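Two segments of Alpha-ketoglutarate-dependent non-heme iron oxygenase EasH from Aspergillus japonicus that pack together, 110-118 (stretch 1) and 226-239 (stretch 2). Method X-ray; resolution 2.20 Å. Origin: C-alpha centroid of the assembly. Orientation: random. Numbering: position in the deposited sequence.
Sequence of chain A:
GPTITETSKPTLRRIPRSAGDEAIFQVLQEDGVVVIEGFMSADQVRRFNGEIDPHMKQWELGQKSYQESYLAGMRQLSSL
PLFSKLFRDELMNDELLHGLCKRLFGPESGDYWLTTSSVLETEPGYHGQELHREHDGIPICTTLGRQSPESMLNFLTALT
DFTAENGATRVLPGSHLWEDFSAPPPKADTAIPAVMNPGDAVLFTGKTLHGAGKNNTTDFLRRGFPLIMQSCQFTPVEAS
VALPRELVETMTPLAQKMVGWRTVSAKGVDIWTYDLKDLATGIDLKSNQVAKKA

Stretch 1 (110-118) GDYWLTTSS
Stretch 2, residues 226-239: PLIMQSCQFTPVEA

A beta bulge at Thr115 interrupts the antiparallel pairing, and its CA-to-CB bond points toward stretch 2. Strand 112-117 runs against strand 226-231 at 136° between N-to-C directions. Tyr112 lies opposite Ser231, Trp113 opposite Gln230 and Leu114 opposite Met229; beyond the bulge the register shifts by one, so that Thr116 faces Ile228 and Ser117 faces Leu227. Thr115 makes the shift with phi/psi -99/-46, whereas its neighbours stay extended.

The ladder begins with Cys232 N to Asp111 O (3.0 Å). Trp113 N donates to Gln230 O (2.9 Å) and Gln230 N to Trp113 O (2.8 Å). Around the bulge, Ile228 O accepts from Thr115 N (3.0 Å), while Ile228 N donates to Thr116 O (2.9 Å). Pro226 O accepts from Ser118 N (3.0 Å) and, from a side chain, Ser117 OG (2.9 Å).

After Ser231, a type I turn to Phe234 reverses stretch 2, bringing residues 236-238 alongside Thr115. There Val237 N donates to Thr115 OG1 (chi1 t; 2.8 Å) and Glu238 N to Thr115 O (2.8 Å); Thr115 OG1 also donates weakly to Gln230 OE1 (3.2 Å). The extended Glu238 side chain (m, t) places OE2 to accept from Thr116 OG1 and Ser117 N, each at 2.9 Å. A water donates to Ser117 O (2.8 Å) and Glu238 OE1 (2.6 Å), bridging the stretches.

Trp113 (chi1 p, chi2 8°) covers the turn: Cys232 CA sits over its five-membered ring, 4.1 Å from the centroid, NE1 bonds weakly to Phe234 O (3.4 Å), and CZ2 packs on Pro236 CD (3.5 Å). Met229 (m, m, m) curls back, bringing CE to the edge of the Tyr112 ring, 3.9 Å from CD2. Leu114 (t, p) points away at CA-to-CB, but its end comes back, so that CD1 makes apolar contacts at 4.0 Å with both Met229 SD and Leu227 CD2.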

# COMPACT_ATOMS: atom_id res chain seq x y z
N GLY A 110 9.07 -8.12 5.44
CA GLY A 110 9.63 -7.28 6.52
C GLY A 110 8.49 -6.83 7.42
O GLY A 110 7.84 -7.65 8.07
N ASP A 111 8.20 -5.53 7.42
CA ASP A 111 7.15 -4.97 8.29
C ASP A 111 5.71 -5.24 7.80
O ASP A 111 5.48 -5.69 6.68
CB ASP A 111 7.37 -3.46 8.50
CG ASP A 111 8.56 -3.14 9.41
OD1 ASP A 111 9.16 -4.06 10.01
OD2 ASP A 111 8.89 -1.95 9.52
N TYR A 112 4.77 -4.93 8.69
CA TYR A 112 3.35 -5.18 8.51
C TYR A 112 2.60 -4.07 9.21
O TYR A 112 3.18 -3.30 9.99
CB TYR A 112 2.96 -6.53 9.14
CG TYR A 112 3.43 -6.65 10.57
CD1 TYR A 112 4.73 -7.06 10.85
CD2 TYR A 112 2.60 -6.29 11.63
CE1 TYR A 112 5.19 -7.13 12.15
CE2 TYR A 112 3.05 -6.38 12.93
CZ TYR A 112 4.35 -6.80 13.19
OH TYR A 112 4.83 -6.88 14.49
N TRP A 113 1.30 -3.98 8.92
CA TRP A 113 0.41 -3.02 9.57
C TRP A 113 -1.06 -3.40 9.37
O TRP A 113 -1.37 -4.37 8.67
CB TRP A 113 0.70 -1.58 9.10
CG TRP A 113 0.64 -1.31 7.62
CD1 TRP A 113 0.20 -2.15 6.61
CD2 TRP A 113 0.97 -0.08 6.98
NE1 TRP A 113 0.29 -1.52 5.39
CE2 TRP A 113 0.75 -0.24 5.59
CE3 TRP A 113 1.42 1.16 7.45
CZ2 TRP A 113 0.98 0.78 4.67
CZ3 TRP A 113 1.66 2.17 6.53
CH2 TRP A 113 1.44 1.97 5.16
N LEU A 114 -1.97 -2.66 9.99
CA LEU A 114 -3.39 -2.94 9.91
C LEU A 114 -3.92 -2.58 8.52
O LEU A 114 -3.63 -1.50 8.02
CB LEU A 114 -4.15 -2.14 10.97
CG LEU A 114 -5.66 -2.36 11.08
CD1 LEU A 114 -5.99 -3.73 11.65
CD2 LEU A 114 -6.28 -1.25 11.92
N THR A 115 -4.65 -3.48 7.90
CA THR A 115 -5.36 -3.16 6.65
C THR A 115 -6.84 -2.84 6.94
O THR A 115 -7.36 -1.82 6.47
CB THR A 115 -5.16 -4.20 5.53
OG1 THR A 115 -5.88 -3.78 4.37
CG2 THR A 115 -5.63 -5.59 5.92
N THR A 116 -7.49 -3.67 7.76
CA THR A 116 -8.89 -3.45 8.12
C THR A 116 -9.25 -4.19 9.39
O THR A 116 -8.72 -5.25 9.67
CB THR A 116 -9.88 -3.83 6.97
OG1 THR A 116 -11.25 -3.64 7.40
CG2 THR A 116 -9.70 -5.27 6.51
N SER A 117 -10.15 -3.62 10.16
CA SER A 117 -10.74 -4.31 11.29
C SER A 117 -12.19 -3.87 11.39
O SER A 117 -12.50 -2.69 11.19
CB SER A 117 -10.00 -3.97 12.59
OG SER A 117 -10.36 -4.88 13.61
N SER A 118 -13.06 -4.83 11.70
CA SER A 118 -14.49 -4.57 11.77
C SER A 118 -15.10 -5.35 12.89
O SER A 118 -14.56 -6.36 13.32
CB SER A 118 -15.19 -4.97 10.45
OG SER A 118 -14.47 -4.49 9.31
N PRO A 226 -13.29 -9.40 13.09
CA PRO A 226 -12.12 -9.58 12.24
C PRO A 226 -11.12 -8.46 12.42
O PRO A 226 -11.49 -7.30 12.41
CB PRO A 226 -12.69 -9.54 10.81
CG PRO A 226 -14.00 -8.84 10.96
CD PRO A 226 -14.52 -9.35 12.27
N LEU A 227 -9.85 -8.82 12.60
CA LEU A 227 -8.78 -7.86 12.67
C LEU A 227 -7.72 -8.38 11.73
O LEU A 227 -7.10 -9.42 11.98
CB LEU A 227 -8.30 -7.77 14.13
CG LEU A 227 -7.24 -6.74 14.52
CD1 LEU A 227 -7.12 -6.75 16.04
CD2 LEU A 227 -5.89 -7.02 13.88
N ILE A 228 -7.50 -7.65 10.63
CA ILE A 228 -6.64 -8.15 9.56
C ILE A 228 -5.35 -7.34 9.48
O ILE A 228 -5.38 -6.13 9.22
CB ILE A 228 -7.37 -8.18 8.21
CG1 ILE A 228 -8.78 -8.76 8.38
CG2 ILE A 228 -6.57 -8.98 7.20
CD1 ILE A 228 -9.61 -8.83 7.11
N MET A 229 -4.23 -8.01 9.73
CA MET A 229 -2.89 -7.43 9.54
C MET A 229 -2.40 -7.80 8.15
O MET A 229 -2.74 -8.85 7.61
CB MET A 229 -1.91 -7.94 10.59
CG MET A 229 -2.37 -7.72 12.02
SD MET A 229 -2.76 -6.01 12.41
CE MET A 229 -1.15 -5.25 12.27
N GLN A 230 -1.55 -6.94 7.61
CA GLN A 230 -1.12 -7.05 6.23
C GLN A 230 0.33 -6.64 6.05
O GLN A 230 0.83 -5.76 6.74
CB GLN A 230 -2.04 -6.16 5.40
CG GLN A 230 -1.68 -5.94 3.95
CD GLN A 230 -2.86 -5.33 3.20
OE1 GLN A 230 -3.91 -5.94 3.08
NE2 GLN A 230 -2.69 -4.11 2.75
N SER A 231 0.99 -7.30 5.11
CA SER A 231 2.31 -6.91 4.60
C SER A 231 2.37 -5.41 4.24
O SER A 231 1.52 -4.92 3.48
CB SER A 231 2.66 -7.77 3.37
OG SER A 231 3.78 -7.26 2.67
N CYS A 232 3.38 -4.71 4.74
CA CYS A 232 3.44 -3.25 4.59
C CYS A 232 3.55 -2.73 3.14
O CYS A 232 3.20 -1.57 2.88
CB CYS A 232 4.56 -2.65 5.43
SG CYS A 232 6.22 -3.07 4.85
N GLN A 233 4.03 -3.57 2.22
CA GLN A 233 4.11 -3.21 0.79
C GLN A 233 2.72 -3.01 0.13
O GLN A 233 2.65 -2.38 -0.92
CB GLN A 233 4.91 -4.24 -0.01
CG GLN A 233 4.19 -5.56 -0.25
CD GLN A 233 5.10 -6.65 -0.81
OE1 GLN A 233 5.83 -6.43 -1.78
NE2 GLN A 233 5.07 -7.83 -0.19
N PHE A 234 1.66 -3.56 0.74
CA PHE A 234 0.29 -3.40 0.22
C PHE A 234 -0.52 -2.33 0.95
O PHE A 234 -0.55 -2.26 2.19
CB PHE A 234 -0.48 -4.73 0.26
CG PHE A 234 0.18 -5.82 -0.52
CD1 PHE A 234 0.30 -5.72 -1.89
CD2 PHE A 234 0.73 -6.93 0.13
CE1 PHE A 234 0.92 -6.73 -2.62
CE2 PHE A 234 1.36 -7.94 -0.59
CZ PHE A 234 1.45 -7.84 -1.97
N THR A 235 -1.18 -1.50 0.15
CA THR A 235 -2.02 -0.41 0.63
C THR A 235 -3.11 -0.95 1.57
O THR A 235 -3.78 -1.92 1.24
CB THR A 235 -2.66 0.34 -0.55
OG1 THR A 235 -1.63 0.78 -1.46
CG2 THR A 235 -3.45 1.55 -0.07
N PRO A 236 -3.28 -0.33 2.74
CA PRO A 236 -4.38 -0.68 3.62
C PRO A 236 -5.79 -0.42 3.04
O PRO A 236 -6.00 0.57 2.32
CB PRO A 236 -4.16 0.22 4.84
CG PRO A 236 -2.70 0.49 4.85
CD PRO A 236 -2.33 0.58 3.41
N VAL A 237 -6.74 -1.27 3.38
CA VAL A 237 -8.14 -1.04 3.04
C VAL A 237 -8.69 0.20 3.76
O VAL A 237 -9.46 0.97 3.18
CB VAL A 237 -9.00 -2.29 3.32
CG1 VAL A 237 -10.48 -1.97 3.20
CG2 VAL A 237 -8.62 -3.41 2.35
N GLU A 238 -8.27 0.41 5.02
CA GLU A 238 -8.69 1.56 5.82
C GLU A 238 -7.64 2.66 5.83
O GLU A 238 -6.49 2.41 6.17
CB GLU A 238 -8.96 1.12 7.25
CG GLU A 238 -10.19 0.22 7.36
CD GLU A 238 -10.39 -0.33 8.75
OE1 GLU A 238 -9.66 0.10 9.70
OE2 GLU A 238 -11.25 -1.22 8.91
N ALA A 239 -8.06 3.87 5.47
CA ALA A 239 -7.16 5.01 5.32
C ALA A 239 -6.75 5.59 6.66
O ALA A 239 -7.59 5.85 7.51
CB ALA A 239 -7.79 6.09 4.46
O HOH W 1 -10.54 -0.78 11.96